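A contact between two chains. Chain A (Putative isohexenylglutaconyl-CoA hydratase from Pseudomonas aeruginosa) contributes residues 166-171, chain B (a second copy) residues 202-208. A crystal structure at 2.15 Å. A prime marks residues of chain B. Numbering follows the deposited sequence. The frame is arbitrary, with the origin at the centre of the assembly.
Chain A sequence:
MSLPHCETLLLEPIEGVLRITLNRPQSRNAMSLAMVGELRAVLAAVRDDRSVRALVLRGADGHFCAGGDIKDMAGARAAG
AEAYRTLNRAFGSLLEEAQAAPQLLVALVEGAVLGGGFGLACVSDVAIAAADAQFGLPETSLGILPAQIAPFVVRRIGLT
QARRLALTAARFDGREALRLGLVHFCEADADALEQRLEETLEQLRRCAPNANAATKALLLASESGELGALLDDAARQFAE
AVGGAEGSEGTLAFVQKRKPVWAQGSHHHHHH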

# COMPACT_ATOMS: atom_id res chain seq x y z
N ALA A 166 -8.68 -10.83 -8.05
CA ALA A 166 -10.11 -10.83 -8.02
C ALA A 166 -10.79 -10.92 -9.42
O ALA A 166 -11.80 -11.59 -9.58
CB ALA A 166 -10.61 -9.59 -7.30
N LEU A 167 -10.24 -10.22 -10.39
CA LEU A 167 -10.85 -10.15 -11.70
C LEU A 167 -10.33 -11.22 -12.72
O LEU A 167 -10.78 -11.23 -13.86
CB LEU A 167 -10.69 -8.75 -12.26
CG LEU A 167 -11.19 -7.67 -11.28
CD1 LEU A 167 -10.83 -6.29 -11.79
CD2 LEU A 167 -12.72 -7.80 -11.00
N THR A 168 -9.41 -12.09 -12.28
CA THR A 168 -8.84 -13.16 -13.12
C THR A 168 -8.92 -14.53 -12.40
O THR A 168 -8.60 -15.54 -12.98
CB THR A 168 -7.31 -12.85 -13.57
OG1 THR A 168 -6.41 -12.96 -12.46
CG2 THR A 168 -7.17 -11.48 -14.17
N ALA A 169 -9.32 -14.54 -11.12
CA ALA A 169 -9.39 -15.78 -10.32
C ALA A 169 -8.08 -16.59 -10.34
O ALA A 169 -8.09 -17.82 -10.21
CB ALA A 169 -10.58 -16.64 -10.79
N ALA A 170 -6.97 -15.89 -10.45
CA ALA A 170 -5.64 -16.50 -10.51
C ALA A 170 -5.27 -17.34 -9.30
O ALA A 170 -5.36 -16.88 -8.16
CB ALA A 170 -4.57 -15.38 -10.67
N ARG A 171 -4.79 -18.56 -9.54
CA ARG A 171 -4.23 -19.37 -8.47
C ARG A 171 -2.73 -19.04 -8.41
O ARG A 171 -2.15 -18.59 -9.41
CB ARG A 171 -4.44 -20.86 -8.75
CG ARG A 171 -5.62 -21.51 -8.03
CD ARG A 171 -6.97 -20.90 -8.33
NE ARG A 171 -8.04 -21.84 -7.99
CZ ARG A 171 -9.31 -21.73 -8.37
NH1 ARG A 171 -9.70 -20.67 -9.10
NH2 ARG A 171 -10.20 -22.68 -8.00
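Chain B, residues 202-208: EQLRRCA

This is a small van der Waals contact, supplemented by two bridging waters, in which the end region of a helix in chain B packs on the end region of a helix in chain A and the residues just after it. No direct hydrogen bond or salt bridge crosses between the two stretches. Together they bury 268 Å² of surface, counting both sides.

In chain A, a helix that begins earlier in the chain reaches this stretch at Ala166. Ala169 leaves helical geometry with a positive phi (phi/psi 52/32), and Ala170 is extended (-60/131). In chain B, Glu202′ to Leu204′ are helical and belong to a helix that also begins earlier. Backbone hydrogen bonds run from Arg206′ N to Gln203′ O (2.8 Å) and from Cys207′ N to Leu204′ O (3.0 Å). Cys207′ and Ala208′ are then extended, and Ala208′ takes the N-cap position of the next helix.

From end to end, the two stretches run obliquely and in broadly opposite directions. The backbones come closest at Thr168 and Leu204′, whose CA atoms are 4.7 Å apart. Several contacts involve main-chain atoms of chain A. Gln203′ points its CA-to-CB bond toward chain A. Its CB lies 3.6 Å from Thr168 O and 4.0 Å from Thr168 CB. Further out, Gln203′ NE2 is 4.0 Å from Ala170 CB. The chi1 of Gln203′ is m and its chi2 is t.

The CA-to-CB bond of Cys207′ also points toward chain A, with chi1 m. Its SG rests 3.6 Å from Thr168 C, 3.7 Å from Ala169 CB and 3.9 Å from Leu167 O. The sulfur thus packs along the backbone at Leu167 and Thr168 and against one methyl group. The CA-to-CB bond of Leu204′ points sideways, but its CD2 still reaches to 3.6 Å from Leu167 O.

The polar links run through water and join the same two residues twice. Water 1 donates to Thr168 OG1 (3.2 Å) and to Gln203′ OE1 (2.6 Å), so it ties side chain to side chain. Water 2 donates to Thr168 O (3.0 Å) and to Gln203′ O (3.0 Å), so it ties backbone to backbone.

The charged residues stay out of the contact. Arg205′ NH1 forms a very short salt bridge with Glu202′ OE2 (2.3 Å) within chain B. Arg171 turns back on its own chain, where NH1 makes a weak hydrogen bond to Ala169 O (3.5 Å).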

# COMPACT_ATOMS: atom_id res chain seq x y z
N GLU B 202 -6.95 -15.93 -20.97
CA GLU B 202 -7.56 -17.23 -20.64
C GLU B 202 -8.09 -17.34 -19.19
O GLU B 202 -9.13 -17.96 -18.94
CB GLU B 202 -6.56 -18.36 -20.86
CG GLU B 202 -6.33 -18.66 -22.31
CD GLU B 202 -7.65 -18.88 -23.06
OE1 GLU B 202 -8.34 -19.89 -22.78
OE2 GLU B 202 -8.02 -18.02 -23.88
N GLN B 203 -7.34 -16.78 -18.25
CA GLN B 203 -7.82 -16.58 -16.88
C GLN B 203 -9.12 -15.77 -16.89
O GLN B 203 -10.15 -16.23 -16.39
CB GLN B 203 -6.75 -15.86 -16.07
CG GLN B 203 -5.55 -16.73 -15.81
CD GLN B 203 -4.35 -15.99 -15.25
OE1 GLN B 203 -4.08 -14.85 -15.63
NE2 GLN B 203 -3.63 -16.63 -14.34
N LEU B 204 -9.05 -14.58 -17.46
CA LEU B 204 -10.21 -13.71 -17.63
C LEU B 204 -11.44 -14.44 -18.21
O LEU B 204 -12.57 -14.19 -17.81
CB LEU B 204 -9.83 -12.52 -18.51
CG LEU B 204 -10.85 -11.37 -18.67
CD1 LEU B 204 -11.87 -11.62 -19.78
CD2 LEU B 204 -11.57 -11.08 -17.33
N ARG B 205 -11.21 -15.33 -19.15
CA ARG B 205 -12.31 -16.05 -19.79
C ARG B 205 -13.04 -16.96 -18.81
O ARG B 205 -14.22 -17.21 -18.97
CB ARG B 205 -11.81 -16.78 -21.07
CG ARG B 205 -11.79 -15.81 -22.28
CD ARG B 205 -11.35 -16.43 -23.59
NE ARG B 205 -11.00 -15.41 -24.59
CZ ARG B 205 -9.78 -15.21 -25.10
NH1 ARG B 205 -8.74 -15.95 -24.72
NH2 ARG B 205 -9.58 -14.25 -26.00
N ARG B 206 -12.34 -17.42 -17.77
CA ARG B 206 -12.97 -18.19 -16.72
C ARG B 206 -13.97 -17.40 -15.85
O ARG B 206 -14.76 -18.02 -15.17
CB ARG B 206 -11.90 -18.84 -15.85
CG ARG B 206 -10.81 -19.43 -16.68
CD ARG B 206 -9.94 -20.48 -16.06
NE ARG B 206 -9.39 -21.35 -17.13
CZ ARG B 206 -8.14 -21.32 -17.61
NH1 ARG B 206 -7.22 -20.48 -17.13
NH2 ARG B 206 -7.81 -22.16 -18.59
N CYS B 207 -13.91 -16.05 -15.87
CA CYS B 207 -14.60 -15.15 -14.92
C CYS B 207 -15.78 -14.39 -15.54
O CYS B 207 -15.71 -13.89 -16.66
CB CYS B 207 -13.62 -14.10 -14.36
SG CYS B 207 -12.28 -14.83 -13.52
N ALA B 208 -16.89 -14.35 -14.82
CA ALA B 208 -18.12 -13.76 -15.35
C ALA B 208 -18.11 -12.23 -15.45
O ALA B 208 -17.60 -11.54 -14.60
CB ALA B 208 -19.35 -14.24 -14.56
O HOH W 1 -3.68 -12.79 -14.14
O HOH W 2 -9.01 -18.13 -14.38